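Local structure of putative Nitroreductase (Anabaena variabilis ATCC 29413, 3EO7) at residues Y205-F213 with I247-P255. The protein binds flavin mononucleotide and is probably an oxidoreductase of the nitroreductase family, with two nitroreductase-like regions in one chain. Residues are numbered along the deposited sequence; the frame is centred on the assembly and turned at random.
Sequences YRPHLIGGF and ISPGCTALP
Gly211 N donates to Thr252 O (2.8 Å), the one direct backbone hydrogen bond between 205-213 and the loop 247-255, two backbones that run roughly the same way, 25° apart. Beside it, CA of Thr252 makes a CA-H...O contact with Leu209 O at 3.2 Å. One residue further on, Gly212 CA lies 3.7 Å from Leu254 CB; glycine suits this place because a side chain would run into Leu254 CG. Water 4 accepts from Gly212 N and donates to Cys251 O.

At the other end, His208 is layered between an aliphatic chain and a guanidinium group. CD1 of Ile247 lies over one face, 4.0 Å from the ring centroid, in a CH-pi contact, and Arg206 NH1 over the opposite face. CG of Arg206 is anti to the backbone N (chi1 -176°) and the chain runs extended, which carries the guanidinium out to the loop, where Pro249 CG packs on its face, 3.6 Å from NH2. Salt bridges to Asp369 and Asp373 hold this charge. Imidazole suits its slot by offering flat faces to its neighbours and a nitrogen on each flank to bound water: ND1 meets waters 2 and 3, which lead to Gly250 N and Ser248 O, and NE2 meets water 1. Were the ring of His208 cut back to an alanine here, Ile247 would probably lose the face it packs on, and the water-mediated links to Gly250 and Ser248 would be broken.

Thr252 bonds through OG1 to Tyr374 O, while its CG2 lies 3.5 Å from Leu209 O. The contact thus lays the irregular loop that follows strand 229-239 along the continuation of strand 205-207, an outermost strand of the antiparallel sheet in this nitroreductase-family protein, away from the flavin site.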
ATOM      1  N   TYR A 205      -4.376 -17.762  -5.950  1.00 16.25           N
ATOM      2  CA  TYR A 205      -4.610 -16.699  -6.932  1.00 14.34           C
ATOM      3  C   TYR A 205      -3.335 -15.877  -7.035  1.00 15.63           C
ATOM      4  O   TYR A 205      -2.482 -15.904  -6.127  1.00 17.09           O
ATOM      5  CB  TYR A 205      -5.751 -15.775  -6.504  1.00 14.99           C
ATOM      6  CG  TYR A 205      -7.104 -16.212  -6.990  1.00 15.66           C
ATOM      7  CD1 TYR A 205      -7.487 -15.930  -8.290  1.00 17.04           C
ATOM      8  CD2 TYR A 205      -7.980 -16.909  -6.189  1.00 18.94           C
ATOM      9  CE1 TYR A 205      -8.700 -16.312  -8.783  1.00 18.43           C
ATOM     10  CE2 TYR A 205      -9.231 -17.297  -6.684  1.00 17.45           C
ATOM     11  CZ  TYR A 205      -9.568 -16.985  -7.984  1.00 22.51           C
ATOM     12  OH  TYR A 205     -10.773 -17.341  -8.549  1.00 21.22           O
ATOM     13  N   ARG A 206      -3.193 -15.193  -8.165  1.00 15.72           N
ATOM     14  CA  ARG A 206      -2.127 -14.204  -8.350  1.00 15.92           C
ATOM     15  C   ARG A 206      -2.766 -12.949  -8.951  1.00 16.07           C
ATOM     16  O   ARG A 206      -3.378 -12.997 -10.029  1.00 16.40           O
ATOM     17  CB  ARG A 206      -0.995 -14.661  -9.253  1.00 17.51           C
ATOM     18  CG  ARG A 206       0.118 -13.588  -9.305  1.00 18.65           C
ATOM     19  CD  ARG A 206       1.138 -13.873 -10.347  1.00 20.95           C
ATOM     20  NE  ARG A 206       2.324 -13.047 -10.130  1.00 16.32           N
ATOM     21  CZ  ARG A 206       2.496 -11.804 -10.564  1.00 18.02           C
ATOM     22  NH1 ARG A 206       1.562 -11.162 -11.262  1.00 15.68           N
ATOM     23  NH2 ARG A 206       3.635 -11.196 -10.284  1.00 16.33           N
ATOM     24  N   PRO A 207      -2.622 -11.816  -8.269  1.00 15.25           N
ATOM     25  CA  PRO A 207      -3.137 -10.583  -8.857  1.00 14.26           C
ATOM     26  C   PRO A 207      -2.093 -10.044  -9.839  1.00 15.91           C
ATOM     27  O   PRO A 207      -0.899 -10.254  -9.635  1.00 17.82           O
ATOM     28  CB  PRO A 207      -3.250  -9.634  -7.645  1.00 16.78           C
ATOM     29  CG  PRO A 207      -2.269 -10.151  -6.646  1.00 17.96           C
ATOM     30  CD  PRO A 207      -2.000 -11.603  -6.952  1.00 17.29           C
ATOM     31  N   HIS A 208      -2.568  -9.428 -10.907  1.00 16.46           N
ATOM     32  CA  HIS A 208      -1.748  -8.754 -11.887  1.00 14.99           C
ATOM     33  C   HIS A 208      -2.063  -7.284 -11.759  1.00 15.51           C
ATOM     34  O   HIS A 208      -3.195  -6.849 -12.006  1.00 17.52           O
ATOM     35  CB  HIS A 208      -2.045  -9.282 -13.260  1.00 17.18           C
ATOM     36  CG  HIS A 208      -1.504 -10.657 -13.470  1.00 17.82           C
ATOM     37  ND1 HIS A 208      -0.355 -10.897 -14.196  1.00 16.72           N
ATOM     38  CD2 HIS A 208      -1.924 -11.860 -13.002  1.00 15.21           C
ATOM     39  CE1 HIS A 208      -0.097 -12.196 -14.172  1.00 18.37           C
ATOM     40  NE2 HIS A 208      -1.037 -12.806 -13.459  1.00 15.16           N
ATOM     41  N   LEU A 209      -1.064  -6.536 -11.308  1.00 16.73           N
ATOM     42  CA  LEU A 209      -1.245  -5.137 -11.006  1.00 17.18           C
ATOM     43  C   LEU A 209      -1.248  -4.295 -12.275  1.00 16.38           C
ATOM     44  O   LEU A 209      -0.332  -4.413 -13.107  1.00 16.00           O
ATOM     45  CB  LEU A 209      -0.117  -4.680 -10.113  1.00 17.24           C
ATOM     46  CG  LEU A 209      -0.181  -3.265  -9.581  1.00 22.25           C
ATOM     47  CD1 LEU A 209      -1.463  -3.053  -8.731  1.00 23.03           C
ATOM     48  CD2 LEU A 209       1.146  -2.987  -8.718  1.00 18.18           C
ATOM     49  N   ILE A 210      -2.299  -3.488 -12.418  1.00 17.10           N
ATOM     50  CA  ILE A 210      -2.463  -2.582 -13.548  1.00 14.39           C
ATOM     51  C   ILE A 210      -2.668  -1.143 -13.023  1.00 15.18           C
ATOM     52  O   ILE A 210      -3.754  -0.757 -12.585  1.00 15.45           O
ATOM     53  CB  ILE A 210      -3.642  -2.966 -14.506  1.00 17.14           C
ATOM     54  CG1 ILE A 210      -3.517  -4.414 -14.997  1.00 15.76           C
ATOM     55  CG2 ILE A 210      -3.749  -1.982 -15.694  1.00 14.94           C
ATOM     56  CD1 ILE A 210      -4.655  -4.882 -15.925  1.00 15.07           C
ATOM     57  N   GLY A 211      -1.600  -0.361 -13.064  1.00 16.36           N
ATOM     58  CA  GLY A 211      -1.664   1.035 -12.697  1.00 16.33           C
ATOM     59  C   GLY A 211      -1.913   1.966 -13.862  1.00 18.08           C
ATOM     60  O   GLY A 211      -2.271   3.124 -13.633  1.00 20.88           O
ATOM     61  N   GLY A 212      -1.632   1.485 -15.064  1.00 18.12           N
ATOM     62  CA  GLY A 212      -1.805   2.188 -16.322  1.00 19.52           C
ATOM     63  C   GLY A 212      -3.146   1.909 -16.971  1.00 18.57           C
ATOM     64  O   GLY A 212      -3.371   0.864 -17.585  1.00 20.60           O
ATOM     65  N   PHE A 213      -4.074   2.842 -16.786  1.00 16.24           N
ATOM     66  CA  PHE A 213      -5.422   2.702 -17.334  1.00 16.14           C
ATOM     67  C   PHE A 213      -6.012   4.100 -17.535  1.00 16.65           C
ATOM     68  O   PHE A 213      -5.534   5.058 -16.948  1.00 16.01           O
ATOM     69  CB  PHE A 213      -6.315   1.851 -16.401  1.00 16.07           C
ATOM     70  CG  PHE A 213      -6.359   2.350 -14.978  1.00 15.81           C
ATOM     71  CD1 PHE A 213      -7.146   3.441 -14.634  1.00 15.79           C
ATOM     72  CD2 PHE A 213      -5.616   1.740 -13.995  1.00 15.62           C
ATOM     73  CE1 PHE A 213      -7.169   3.905 -13.326  1.00 16.49           C
ATOM     74  CE2 PHE A 213      -5.622   2.191 -12.679  1.00 17.38           C
ATOM     75  CZ  PHE A 213      -6.409   3.276 -12.338  1.00 15.92           C
ATOM     76  N   ILE A 247       0.125 -17.034 -16.052  1.00 19.89           N
ATOM     77  CA  ILE A 247       0.692 -16.168 -17.085  1.00 20.33           C
ATOM     78  C   ILE A 247       1.807 -15.319 -16.563  1.00 19.34           C
ATOM     79  O   ILE A 247       1.941 -15.078 -15.359  1.00 18.32           O
ATOM     80  CB  ILE A 247      -0.390 -15.256 -17.713  1.00 21.08           C
ATOM     81  CG1 ILE A 247      -1.001 -14.316 -16.680  1.00 21.17           C
ATOM     82  CG2 ILE A 247      -1.480 -16.112 -18.401  1.00 24.26           C
ATOM     83  CD1 ILE A 247      -1.950 -13.290 -17.250  1.00 22.53           C
ATOM     84  N   SER A 248       2.615 -14.824 -17.490  1.00 16.54           N
ATOM     85  CA  SER A 248       3.717 -13.969 -17.148  1.00 18.12           C
ATOM     86  C   SER A 248       3.270 -12.651 -16.538  1.00 19.11           C
ATOM     87  O   SER A 248       2.298 -12.069 -16.996  1.00 18.63           O
ATOM     88  CB  SER A 248       4.497 -13.654 -18.426  1.00 23.67           C
ATOM     89  OG  SER A 248       5.385 -12.584 -18.239  1.00 31.87           O
ATOM     90  N   PRO A 249       4.000 -12.164 -15.517  1.00 19.11           N
ATOM     91  CA  PRO A 249       3.705 -10.801 -15.074  1.00 21.70           C
ATOM     92  C   PRO A 249       3.869  -9.822 -16.234  1.00 23.42           C
ATOM     93  O   PRO A 249       4.652 -10.075 -17.157  1.00 21.77           O
ATOM     94  CB  PRO A 249       4.745 -10.526 -14.004  1.00 21.10           C
ATOM     95  CG  PRO A 249       5.128 -11.916 -13.489  1.00 23.33           C
ATOM     96  CD  PRO A 249       5.069 -12.796 -14.721  1.00 21.91           C
ATOM     97  N   GLY A 250       3.130  -8.731 -16.199  1.00 22.88           N
ATOM     98  CA  GLY A 250       3.089  -7.792 -17.320  1.00 24.75           C
ATOM     99  C   GLY A 250       3.431  -6.374 -16.979  1.00 22.92           C
ATOM    100  O   GLY A 250       4.142  -6.121 -16.039  1.00 23.16           O
ATOM    101  N   CYS A 251       2.942  -5.445 -17.790  1.00 22.37           N
ATOM    102  CA  CYS A 251       3.256  -4.035 -17.594  1.00 21.33           C
ATOM    103  C   CYS A 251       2.387  -3.509 -16.473  1.00 19.37           C
ATOM    104  O   CYS A 251       1.200  -3.324 -16.658  1.00 19.73           O
ATOM    105  CB  CYS A 251       2.932  -3.290 -18.879  1.00 24.60           C
ATOM    106  SG  CYS A 251       3.234  -1.511 -18.817  1.00 28.80           S
ATOM    107  N   THR A 252       2.985  -3.253 -15.319  1.00 16.12           N
ATOM    108  CA  THR A 252       2.207  -2.816 -14.175  1.00 14.62           C
ATOM    109  C   THR A 252       1.945  -1.328 -14.103  1.00 16.93           C
ATOM    110  O   THR A 252       1.165  -0.880 -13.275  1.00 18.43           O
ATOM    111  CB  THR A 252       2.953  -3.207 -12.881  1.00 16.26           C
ATOM    112  OG1 THR A 252       4.236  -2.581 -12.899  1.00 16.68           O
ATOM    113  CG2 THR A 252       3.155  -4.733 -12.789  1.00 17.57           C
ATOM    114  N   ALA A 253       2.661  -0.541 -14.908  1.00 17.02           N
ATOM    115  CA  ALA A 253       2.561   0.896 -14.809  1.00 17.29           C
ATOM    116  C   ALA A 253       2.785   1.560 -16.153  1.00 20.27           C
ATOM    117  O   ALA A 253       3.613   1.108 -16.946  1.00 20.86           O
ATOM    118  CB  ALA A 253       3.617   1.411 -13.793  1.00 16.55           C
ATOM    119  N   LEU A 254       2.051   2.631 -16.400  1.00 19.23           N
ATOM    120  CA  LEU A 254       2.230   3.420 -17.614  1.00 17.06           C
ATOM    121  C   LEU A 254       2.411   4.876 -17.222  1.00 16.25           C
ATOM    122  O   LEU A 254       1.909   5.320 -16.191  1.00 17.78           O
ATOM    123  CB  LEU A 254       0.998   3.300 -18.526  1.00 17.15           C
ATOM    124  CG  LEU A 254       0.768   1.979 -19.249  1.00 19.82           C
ATOM    125  CD1 LEU A 254      -0.567   2.065 -19.995  1.00 20.30           C
ATOM    126  CD2 LEU A 254       1.969   1.614 -20.185  1.00 18.83           C
ATOM    127  N   PRO A 255       3.076   5.643 -18.079  1.00 17.07           N
ATOM    128  CA  PRO A 255       3.263   7.050 -17.791  1.00 17.63           C
ATOM    129  C   PRO A 255       2.060   7.919 -18.090  1.00 18.87           C
ATOM    130  O   PRO A 255       1.266   7.624 -18.988  1.00 17.79           O
ATOM    131  CB  PRO A 255       4.414   7.449 -18.740  1.00 20.36           C
ATOM    132  CG  PRO A 255       4.371   6.513 -19.804  1.00 25.80           C
ATOM    133  CD  PRO A 255       3.751   5.247 -19.327  1.00 18.68           C
TER
HETATM  134  O   HOH W   1      -0.819 -15.617 -13.001  1.00 17.69           O
HETATM  135  O   HOH W   2       1.396  -8.570 -14.007  1.00 19.51           O
HETATM  136  O   HOH W   3       0.252  -9.854 -16.874  1.00 25.08           O
HETATM  137  O   HOH W   4      -0.441  -0.813 -16.510  1.00 18.63           O